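Local coordinates for protein type-2Ba cytolytic delta-endotoxin (Bacillus thuringiensis serovar israelensis, PDB 2RCI) that probably kills the larvae of flies and mosquitoes by perforating the membranes of their midgut epithelial cells, at residues I84-L89 with M184-T188. Residues are numbered along the deposited sequence; the frame is centred on the assembly and turned at random.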
ATOM      1  N   ILE A  84      10.240  -4.660   3.329  1.00 16.17           N
ATOM      2  CA  ILE A  84       9.144  -5.643   3.354  1.00 16.76           C
ATOM      3  C   ILE A  84       8.484  -5.710   1.960  1.00 16.67           C
ATOM      4  O   ILE A  84       8.242  -6.806   1.432  1.00 17.53           O
ATOM      5  CB  ILE A  84       8.105  -5.328   4.432  1.00 16.25           C
ATOM      6  CG1 ILE A  84       8.722  -5.513   5.815  1.00 17.03           C
ATOM      7  CG2 ILE A  84       6.878  -6.273   4.315  1.00 17.50           C
ATOM      8  CD1 ILE A  84       7.867  -4.927   6.952  1.00 16.32           C
ATOM      9  N   ILE A  85       8.240  -4.543   1.369  1.00 16.30           N
ATOM     10  CA  ILE A  85       7.682  -4.473   0.014  1.00 15.91           C
ATOM     11  C   ILE A  85       8.586  -5.179  -1.002  1.00 17.22           C
ATOM     12  O   ILE A  85       8.098  -5.934  -1.853  1.00 16.61           O
ATOM     13  CB  ILE A  85       7.325  -3.029  -0.390  1.00 15.69           C
ATOM     14  CG1 ILE A  85       6.169  -2.516   0.514  1.00 13.88           C
ATOM     15  CG2 ILE A  85       6.960  -2.963  -1.903  1.00 14.61           C
ATOM     16  CD1 ILE A  85       5.873  -1.054   0.376  1.00 17.65           C
ATOM     17  N   ARG A  86       9.902  -4.942  -0.923  1.00 17.62           N
ATOM     18  CA  ARG A  86      10.865  -5.706  -1.735  1.00 19.39           C
ATOM     19  C   ARG A  86      10.600  -7.237  -1.654  1.00 19.76           C
ATOM     20  O   ARG A  86      10.517  -7.926  -2.688  1.00 19.00           O
ATOM     21  CB  ARG A  86      12.307  -5.379  -1.336  1.00 19.11           C
ATOM     22  CG  ARG A  86      13.376  -5.901  -2.357  1.00 20.79           C
ATOM     23  CD  ARG A  86      14.781  -5.520  -1.938  1.00 22.48           C
ATOM     24  NE  ARG A  86      14.914  -4.144  -1.451  1.00 27.82           N
ATOM     25  CZ  ARG A  86      15.239  -3.096  -2.206  1.00 30.62           C
ATOM     26  NH1 ARG A  86      15.455  -3.243  -3.514  1.00 30.40           N
ATOM     27  NH2 ARG A  86      15.332  -1.893  -1.653  1.00 31.90           N
ATOM     28  N   SER A  87      10.406  -7.740  -0.436  1.00 19.87           N
ATOM     29  CA  SER A  87      10.118  -9.165  -0.228  1.00 21.23           C
ATOM     30  C   SER A  87       8.774  -9.583  -0.828  1.00 20.48           C
ATOM     31  O   SER A  87       8.691 -10.603  -1.531  1.00 20.46           O
ATOM     32  CB  SER A  87      10.211  -9.527   1.259  1.00 21.22           C
ATOM     33  OG  SER A  87       9.972 -10.923   1.442  1.00 27.46           O
ATOM     34  N   VAL A  88       7.740  -8.784  -0.593  1.00 18.61           N
ATOM     35  CA  VAL A  88       6.372  -9.169  -0.962  1.00 19.02           C
ATOM     36  C   VAL A  88       6.173  -9.151  -2.483  1.00 18.22           C
ATOM     37  O   VAL A  88       5.325  -9.858  -3.016  1.00 18.34           O
ATOM     38  CB  VAL A  88       5.313  -8.304  -0.240  1.00 17.78           C
ATOM     39  CG1 VAL A  88       3.915  -8.706  -0.649  1.00 21.39           C
ATOM     40  CG2 VAL A  88       5.420  -8.482   1.289  1.00 20.72           C
ATOM     41  N   LEU A  89       6.965  -8.326  -3.169  1.00 18.65           N
ATOM     42  CA  LEU A  89       6.878  -8.179  -4.610  1.00 19.68           C
ATOM     43  C   LEU A  89       7.166  -9.491  -5.323  1.00 20.56           C
ATOM     44  O   LEU A  89       6.530  -9.800  -6.339  1.00 19.91           O
ATOM     45  CB  LEU A  89       7.876  -7.110  -5.085  1.00 19.08           C
ATOM     46  CG  LEU A  89       7.281  -5.742  -5.394  1.00 20.59           C
ATOM     47  CD1 LEU A  89       8.447  -4.734  -5.579  1.00 21.92           C
ATOM     48  CD2 LEU A  89       6.353  -5.755  -6.634  1.00 21.65           C
ATOM     49  N   MET A 184       0.078  -4.828   8.336  1.00 19.68           N
ATOM     50  CA  MET A 184       0.160  -4.753   6.896  1.00 20.51           C
ATOM     51  C   MET A 184      -0.530  -5.949   6.279  1.00 19.27           C
ATOM     52  O   MET A 184      -0.288  -7.081   6.685  1.00 18.77           O
ATOM     53  CB  MET A 184       1.628  -4.790   6.505  1.00 21.02           C
ATOM     54  CG  MET A 184       1.903  -4.516   5.057  1.00 23.57           C
ATOM     55  SD  MET A 184       3.677  -4.296   4.925  1.00 23.71           S
ATOM     56  CE  MET A 184       3.852  -4.111   3.153  1.00 24.30           C
ATOM     57  N   LYS A 185      -1.341  -5.692   5.260  1.00 18.60           N
ATOM     58  CA  LYS A 185      -1.953  -6.730   4.447  1.00 18.78           C
ATOM     59  C   LYS A 185      -1.635  -6.384   3.002  1.00 18.81           C
ATOM     60  O   LYS A 185      -1.966  -5.297   2.523  1.00 19.09           O
ATOM     61  CB  LYS A 185      -3.467  -6.749   4.641  1.00 18.91           C
ATOM     62  CG  LYS A 185      -3.921  -7.166   6.033  1.00 21.14           C
ATOM     63  CD  LYS A 185      -5.396  -6.849   6.239  1.00 24.39           C
ATOM     64  CE  LYS A 185      -5.922  -7.527   7.494  1.00 28.98           C
ATOM     65  NZ  LYS A 185      -7.333  -7.101   7.698  1.00 33.08           N
ATOM     66  N   ALA A 186      -0.989  -7.306   2.309  1.00 19.06           N
ATOM     67  CA  ALA A 186      -0.574  -7.032   0.936  1.00 18.46           C
ATOM     68  C   ALA A 186      -0.470  -8.344   0.151  1.00 18.74           C
ATOM     69  O   ALA A 186      -0.254  -9.428   0.726  1.00 18.11           O
ATOM     70  CB  ALA A 186       0.771  -6.295   0.940  1.00 18.03           C
ATOM     71  N   LEU A 187      -0.636  -8.245  -1.160  1.00 17.69           N
ATOM     72  CA  LEU A 187      -0.311  -9.362  -2.033  1.00 17.68           C
ATOM     73  C   LEU A 187       0.220  -8.816  -3.350  1.00 17.68           C
ATOM     74  O   LEU A 187      -0.141  -7.698  -3.745  1.00 18.50           O
ATOM     75  CB  LEU A 187      -1.546 -10.250  -2.273  1.00 17.71           C
ATOM     76  CG  LEU A 187      -2.716  -9.772  -3.178  1.00 18.43           C
ATOM     77  CD1 LEU A 187      -2.361  -9.709  -4.656  1.00 25.71           C
ATOM     78  CD2 LEU A 187      -3.894 -10.739  -3.031  1.00 19.72           C
ATOM     79  N   THR A 188       1.062  -9.589  -4.031  1.00 17.52           N
ATOM     80  CA  THR A 188       1.450  -9.239  -5.390  1.00 17.04           C
ATOM     81  C   THR A 188       0.888 -10.307  -6.297  1.00 17.03           C
ATOM     82  O   THR A 188       1.133 -11.502  -6.069  1.00 16.47           O
ATOM     83  CB  THR A 188       2.977  -9.200  -5.569  1.00 16.44           C
ATOM     84  OG1 THR A 188       3.553  -8.330  -4.583  1.00 17.61           O
ATOM     85  CG2 THR A 188       3.313  -8.688  -6.932  1.00 18.14           C
TER
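The hydroxyl of Thr188 donates a hydrogen bond of 2.8 Å from OG1 to the backbone O of Val88, tying helix 74-89 to the central sheet of the Cyt toxin fold, an alpha/beta architecture in which two helical layers enclose a beta-sheet. The donor stands above the carbonyl plane, and the C=O...OG1 angle of 111° shows a strongly bent approach. Placing OG1 beside its own backbone N (chi1 -54°) turns the hydroxyl to the Val88-Leu89 backbone, with OG1 also 3.3 Å from Leu89 CA. Leu89 O is held from the same sheet, by Thr60 OG1 of strand 57-64.

Helix 74-89 runs over strand 177-192 with an angle of 43° between the local axes, which approach to 8.3 Å. The gap narrows along the segments: Ile84 CA and Met184 CA are 9.7 Å apart, Leu89 CA and Thr188 CA 5.6 Å. At the wide end the long side chain of Met184 bridges the distance, extended throughout from a CG anti to the backbone N. Its SD passes alongside Ile84, 3.8 Å from CG2, the two side chains running in opposite directions; CE touches that same CG2 and Ile85 CG1, and Met184 crosses Ile85 nearly at a right angle. Met184, Ala186 and Thr188, alternate residues of the strand, face this helix, whereas Leu187 turns to the other layer, packing on Ala47, Leu48 and Ala51 of helix 44-53. Between the methionine and the hydroxyl, Val88 lays its CG1 methyl over the small side chain of Ala186, 4.3 Å from CB.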